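Local coordinates for protein dihydroneopterin aldolase (Burkholderia thailandensis, PDB 3V9O) that belongs to the dihydroneopterin aldolase family, whose subunits pair an antiparallel beta-sheet with two helices, and binds guanine in this crystal, at residues L77-R88 against A100-H108. Numbering follows the deposited sequence.
Sequences LMKQSVAQCVAR and AIAASLLAH. With EDO (1,2-ethanediol), chain F.
Leu77, Ser81, Val82 and Cys85 meet Ala100, Ile101, Ser104 and Leu105 where the two helices of the T-fold (tunnelling fold) subunit cross on one face of its four-stranded antiparallel sheet. The axes of 77-87 and 100-106 are inclined at 132°, nearer antiparallel than parallel, and approach to 9.2 Å. Apolar contacts fill the side nearer the sheet: the Leu77 and Leu105 side chains lie alongside one another, pointing opposite ways, with CG of Leu77 3.7 Å from CD2 of Leu105, and the CG2 methyls of Val82 and Ile101 touch. Leu77 also rests on Leu55 and Val82 on Ile51, both of strand 47-58. Cys85 SG packs against Ala100 CB and Ile101 CG1. In the conformer modelled, with CG anti to the backbone N (chi1 171°), Leu77 reaches His108, just beyond helix 94-106, in a CH-pi contact, CD2 lying over one ring face 4.0 Å from the centroid.

No direct hydrogen bond joins 77-88 to 100-108; waters bridge them. One bonds Ser104 OG and His108 NE2, in the imidazole plane at its edge; its very short approach to Ser81 OG is doubtful. A second connects Gln84 OE1 with Ser104 OG, a third Arg88 NH2 with Ala100 O. Arg88 NH1 donates to O1 of a 1,2-ethanediol, probably from the crystallisation liquor, and weakly to its O2, which donates to Cys85 O. In the modelled conformer, Ser81 OG donates to Leu77 O at 2.8 Å, from the carbonyl face opposite Ser81 N.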
ATOM      1  N   LEU A  77       4.307 -23.667   0.805  1.00 18.53           N
ATOM      2  CA  LEU A  77       5.738 -23.504   0.712  0.53 18.44           C
ATOM      3  C   LEU A  77       6.252 -22.258   1.416  1.00 17.36           C
ATOM      4  O   LEU A  77       7.366 -22.285   1.972  1.00 17.14           O
ATOM      5  CB  LEU A  77       6.130 -23.502  -0.756  0.53 19.09           C
ATOM      6  CG  LEU A  77       7.550 -23.149  -1.119  0.53 22.71           C
ATOM      7  CD1 LEU A  77       8.324 -24.455  -1.041  0.53 28.67           C
ATOM      8  CD2 LEU A  77       7.598 -22.502  -2.527  0.53 20.92           C
ATOM      9  N   MET A  78       5.456 -21.181   1.488  1.00 14.81           N
ATOM     10  CA  MET A  78       5.938 -19.969   2.160  1.00 13.51           C
ATOM     11  C   MET A  78       6.136 -20.223   3.666  1.00 16.13           C
ATOM     12  O   MET A  78       7.253 -19.964   4.187  1.00 15.69           O
ATOM     13  CB  MET A  78       4.979 -18.812   1.919  1.00 13.59           C
ATOM     14  CG  MET A  78       4.944 -18.366   0.470  1.00 14.19           C
ATOM     15  SD  MET A  78       3.865 -16.979   0.131  1.00 15.20           S
ATOM     16  CE  MET A  78       2.222 -17.777   0.256  1.00 16.18           C
ATOM     17  N   LYS A  79       5.119 -20.713   4.375  1.00 14.68           N
ATOM     18  CA  LYS A  79       5.275 -20.956   5.796  1.00 16.37           C
ATOM     19  C   LYS A  79       6.342 -22.032   6.020  1.00 18.09           C
ATOM     20  O   LYS A  79       7.148 -21.889   6.955  1.00 18.28           O
ATOM     21  CB  LYS A  79       3.907 -21.326   6.419  1.00 21.08           C
ATOM     22  CG  LYS A  79       3.927 -21.440   7.939  1.00 27.89           C
ATOM     23  CD  LYS A  79       2.574 -21.708   8.613  1.00 25.09           C
ATOM     24  CE  LYS A  79       2.883 -22.199  10.076  1.00 30.93           C
ATOM     25  NZ  LYS A  79       1.757 -22.478  10.922  1.00 37.32           N
ATOM     26  N   GLN A  80       6.409 -23.053   5.180  1.00 17.61           N
ATOM     27  CA  GLN A  80       7.436 -24.106   5.334  1.00 19.00           C
ATOM     28  C   GLN A  80       8.838 -23.538   5.244  1.00 18.72           C
ATOM     29  O   GLN A  80       9.730 -23.958   6.014  1.00 19.91           O
ATOM     30  CB  GLN A  80       7.223 -25.145   4.234  1.00 21.71           C
ATOM     31  CG  GLN A  80       6.065 -26.090   4.547  1.00 31.61           C
ATOM     32  CD  GLN A  80       5.574 -26.909   3.350  1.00 37.39           C
ATOM     33  OE1 GLN A  80       6.088 -26.798   2.222  1.00 39.88           O
ATOM     34  NE2 GLN A  80       4.536 -27.714   3.589  1.00 40.07           N
ATOM     35  N   SER A  81       9.070 -22.672   4.280  1.00 17.43           N
ATOM     36  CA  SER A  81      10.386 -22.088   4.134  0.63 18.04           C
ATOM     37  C   SER A  81      10.752 -21.202   5.311  1.00 18.30           C
ATOM     38  O   SER A  81      11.918 -21.253   5.774  1.00 18.27           O
ATOM     39  CB  SER A  81      10.526 -21.368   2.810  0.63 16.84           C
ATOM     40  OG  SER A  81      10.189 -22.290   1.795  0.63 27.58           O
ATOM     41  N   VAL A  82       9.810 -20.409   5.813  1.00 15.58           N
ATOM     42  CA  VAL A  82      10.114 -19.609   7.010  1.00 16.02           C
ATOM     43  C   VAL A  82      10.451 -20.557   8.142  1.00 16.80           C
ATOM     44  O   VAL A  82      11.475 -20.367   8.830  1.00 17.83           O
ATOM     45  CB  VAL A  82       8.905 -18.762   7.385  1.00 16.97           C
ATOM     46  CG1 VAL A  82       9.179 -18.075   8.745  1.00 18.49           C
ATOM     47  CG2 VAL A  82       8.701 -17.709   6.298  1.00 17.30           C
ATOM     48  N   ALA A  83       9.678 -21.606   8.374  1.00 16.88           N
ATOM     49  CA  ALA A  83       9.973 -22.518   9.476  1.00 18.52           C
ATOM     50  C   ALA A  83      11.343 -23.135   9.352  1.00 20.42           C
ATOM     51  O   ALA A  83      12.087 -23.250  10.374  1.00 22.28           O
ATOM     52  CB  ALA A  83       8.937 -23.651   9.558  1.00 19.31           C
ATOM     53  N   GLN A  84      11.736 -23.535   8.148  1.00 17.49           N
ATOM     54  CA  GLN A  84      13.030 -24.160   7.963  1.00 20.31           C
ATOM     55  C   GLN A  84      14.149 -23.169   8.313  1.00 19.35           C
ATOM     56  O   GLN A  84      15.121 -23.530   8.959  1.00 21.67           O
ATOM     57  CB  GLN A  84      13.169 -24.637   6.527  1.00 23.99           C
ATOM     58  CG  GLN A  84      12.347 -25.882   6.252  1.00 34.53           C
ATOM     59  CD  GLN A  84      12.119 -26.165   4.765  1.00 45.12           C
ATOM     60  OE1 GLN A  84      12.527 -25.393   3.874  1.00 44.44           O
ATOM     61  NE2 GLN A  84      11.446 -27.286   4.491  1.00 50.38           N
ATOM     62  N   CYS A  85      13.999 -21.932   7.874  1.00 18.58           N
ATOM     63  CA  CYS A  85      15.020 -20.922   8.151  1.00 18.88           C
ATOM     64  C   CYS A  85      15.132 -20.568   9.620  1.00 19.69           C
ATOM     65  O   CYS A  85      16.256 -20.501  10.172  1.00 22.82           O
ATOM     66  CB  CYS A  85      14.786 -19.677   7.267  1.00 16.80           C
ATOM     67  SG  CYS A  85      15.042 -19.941   5.516  1.00 19.06           S
ATOM     68  N   VAL A  86      14.006 -20.433  10.277  1.00 20.69           N
ATOM     69  CA  VAL A  86      13.986 -20.082  11.712  1.00 19.63           C
ATOM     70  C   VAL A  86      14.576 -21.247  12.505  1.00 26.55           C
ATOM     71  O   VAL A  86      15.341 -21.026  13.485  1.00 26.87           O
ATOM     72  CB  VAL A  86      12.531 -19.766  12.131  1.00 22.09           C
ATOM     73  CG1 VAL A  86      12.387 -19.670  13.642  1.00 27.82           C
ATOM     74  CG2 VAL A  86      12.065 -18.497  11.496  1.00 22.19           C
ATOM     75  N   ALA A  87      14.332 -22.486  12.075  1.00 33.73           N
ATOM     76  CA  ALA A  87      14.761 -23.663  12.824  1.00 31.09           C
ATOM     77  C   ALA A  87      16.276 -23.881  12.795  1.00 31.62           C
ATOM     78  O   ALA A  87      16.820 -24.672  13.590  1.00 30.85           O
ATOM     79  CB  ALA A  87      14.053 -24.913  12.266  1.00 30.28           C
ATOM     80  N   ARG A  88      16.970 -23.211  11.879  1.00 34.21           N
ATOM     81  CA  ARG A  88      18.443 -23.324  11.819  1.00 38.99           C
ATOM     82  C   ARG A  88      19.139 -22.671  13.008  1.00 40.10           C
ATOM     83  O   ARG A  88      20.300 -22.973  13.301  1.00 37.52           O
ATOM     84  CB  ARG A  88      18.997 -22.740  10.519  1.00 43.23           C
ATOM     85  CG  ARG A  88      18.508 -23.446   9.260  1.00 47.35           C
ATOM     86  CD  ARG A  88      19.025 -22.746   8.029  1.00 56.26           C
ATOM     87  NE  ARG A  88      18.317 -23.143   6.810  1.00 58.22           N
ATOM     88  CZ  ARG A  88      18.166 -22.354   5.754  1.00 57.74           C
ATOM     89  NH1 ARG A  88      18.652 -21.123   5.778  1.00 57.25           N
ATOM     90  NH2 ARG A  88      17.516 -22.784   4.680  1.00 64.73           N
ATOM     91  N   ALA A 100      17.784 -15.378   3.839  1.00 15.28           N
ATOM     92  CA  ALA A 100      17.695 -16.824   3.780  1.00 16.71           C
ATOM     93  C   ALA A 100      16.321 -17.277   3.330  1.00 14.92           C
ATOM     94  O   ALA A 100      16.232 -18.222   2.522  1.00 16.34           O
ATOM     95  CB  ALA A 100      18.047 -17.451   5.133  1.00 17.66           C
ATOM     96  N   ILE A 101      15.247 -16.605   3.751  1.00 14.03           N
ATOM     97  CA  ILE A 101      13.906 -16.967   3.352  1.00 14.99           C
ATOM     98  C   ILE A 101      13.776 -16.674   1.868  1.00 14.86           C
ATOM     99  O   ILE A 101      13.252 -17.524   1.101  1.00 14.69           O
ATOM    100  CB  ILE A 101      12.870 -16.171   4.143  1.00 14.44           C
ATOM    101  CG1 ILE A 101      12.874 -16.642   5.600  1.00 14.79           C
ATOM    102  CG2 ILE A 101      11.435 -16.421   3.579  1.00 13.47           C
ATOM    103  CD1 ILE A 101      12.179 -15.590   6.526  1.00 14.55           C
ATOM    104  N   ALA A 102      14.256 -15.502   1.430  1.00 14.16           N
ATOM    105  CA  ALA A 102      14.157 -15.197   0.003  1.00 14.30           C
ATOM    106  C   ALA A 102      14.927 -16.199  -0.852  1.00 14.66           C
ATOM    107  O   ALA A 102      14.400 -16.644  -1.900  1.00 16.19           O
ATOM    108  CB  ALA A 102      14.643 -13.771  -0.291  1.00 14.19           C
ATOM    109  N   ALA A 103      16.137 -16.576  -0.456  1.00 14.85           N
ATOM    110  CA  ALA A 103      16.920 -17.531  -1.255  1.00 16.45           C
ATOM    111  C   ALA A 103      16.225 -18.894  -1.311  1.00 17.26           C
ATOM    112  O   ALA A 103      16.188 -19.539  -2.397  1.00 17.71           O
ATOM    113  CB  ALA A 103      18.328 -17.667  -0.706  1.00 18.33           C
ATOM    114  N   SER A 104      15.697 -19.348  -0.179  1.00 15.91           N
ATOM    115  CA  SER A 104      14.968 -20.606  -0.158  1.00 14.98           C
ATOM    116  C   SER A 104      13.799 -20.599  -1.125  1.00 15.50           C
ATOM    117  O   SER A 104      13.601 -21.566  -1.873  1.00 17.53           O
ATOM    118  CB  SER A 104      14.500 -20.852   1.294  1.00 16.65           C
ATOM    119  OG  SER A 104      13.707 -22.019   1.357  1.00 20.35           O
ATOM    120  N   LEU A 105      13.006 -19.529  -1.110  1.00 14.13           N
ATOM    121  CA  LEU A 105      11.795 -19.503  -1.929  1.00 14.09           C
ATOM    122  C   LEU A 105      12.095 -19.301  -3.431  1.00 14.16           C
ATOM    123  O   LEU A 105      11.311 -19.771  -4.270  1.00 16.05           O
ATOM    124  CB  LEU A 105      10.868 -18.370  -1.417  1.00 14.21           C
ATOM    125  CG  LEU A 105      10.156 -18.832  -0.132  1.00 16.42           C
ATOM    126  CD1 LEU A 105       9.507 -17.594   0.465  1.00 17.27           C
ATOM    127  CD2 LEU A 105       9.125 -19.934  -0.345  1.00 17.56           C
ATOM    128  N   LEU A 106      13.202 -18.636  -3.764  1.00 14.40           N
ATOM    129  CA  LEU A 106      13.620 -18.513  -5.160  1.00 16.27           C
ATOM    130  C   LEU A 106      14.070 -19.837  -5.707  1.00 17.11           C
ATOM    131  O   LEU A 106      14.132 -19.985  -6.928  1.00 18.75           O
ATOM    132  CB  LEU A 106      14.775 -17.543  -5.289  1.00 18.00           C
ATOM    133  CG  LEU A 106      14.308 -16.112  -5.204  1.00 20.01           C
ATOM    134  CD1 LEU A 106      15.569 -15.238  -4.910  1.00 27.31           C
ATOM    135  CD2 LEU A 106      13.554 -15.642  -6.460  1.00 22.06           C
ATOM    136  N   ALA A 107      14.399 -20.829  -4.870  1.00 16.99           N
ATOM    137  CA  ALA A 107      15.024 -22.063  -5.366  1.00 16.62           C
ATOM    138  C   ALA A 107      13.993 -23.071  -5.865  1.00 20.33           C
ATOM    139  O   ALA A 107      14.009 -24.248  -5.507  1.00 24.02           O
ATOM    140  CB  ALA A 107      15.929 -22.683  -4.261  1.00 20.38           C
ATOM    141  N   HIS A 108      13.052 -22.612  -6.704  1.00 19.19           N
ATOM    142  CA  HIS A 108      11.931 -23.421  -7.191  1.00 19.91           C
ATOM    143  C   HIS A 108      11.709 -22.999  -8.633  1.00 21.00           C
ATOM    144  O   HIS A 108      11.685 -21.794  -8.951  1.00 22.36           O
ATOM    145  CB  HIS A 108      10.666 -23.214  -6.378  1.00 19.13           C
ATOM    146  CG  HIS A 108      10.803 -23.624  -4.958  1.00 19.64           C
ATOM    147  ND1 HIS A 108      10.740 -24.945  -4.539  1.00 22.84           N
ATOM    148  CD2 HIS A 108      11.140 -22.887  -3.874  1.00 20.73           C
ATOM    149  CE1 HIS A 108      11.002 -24.988  -3.237  1.00 22.76           C
ATOM    150  NE2 HIS A 108      11.245 -23.751  -2.811  1.00 21.82           N
TER
HETATM  151  C1  EDO F 144      20.398 -18.508   8.532  1.00 50.51           C
HETATM  152  O1  EDO F 144      20.716 -19.289   7.382  1.00 56.22           O
HETATM  153  C2  EDO F 144      18.880 -18.416   8.629  1.00 44.92           C
HETATM  154  O2  EDO F 144      18.313 -19.615   8.063  1.00 35.27           O
HETATM  155  O   HOH W   1      11.545 -23.025  -0.232  1.00 25.02           O
HETATM  156  O   HOH W   2      14.565 -23.744   3.469  1.00 47.93           O
HETATM  157  O   HOH W   3      18.132 -20.362   2.694  1.00 29.74           O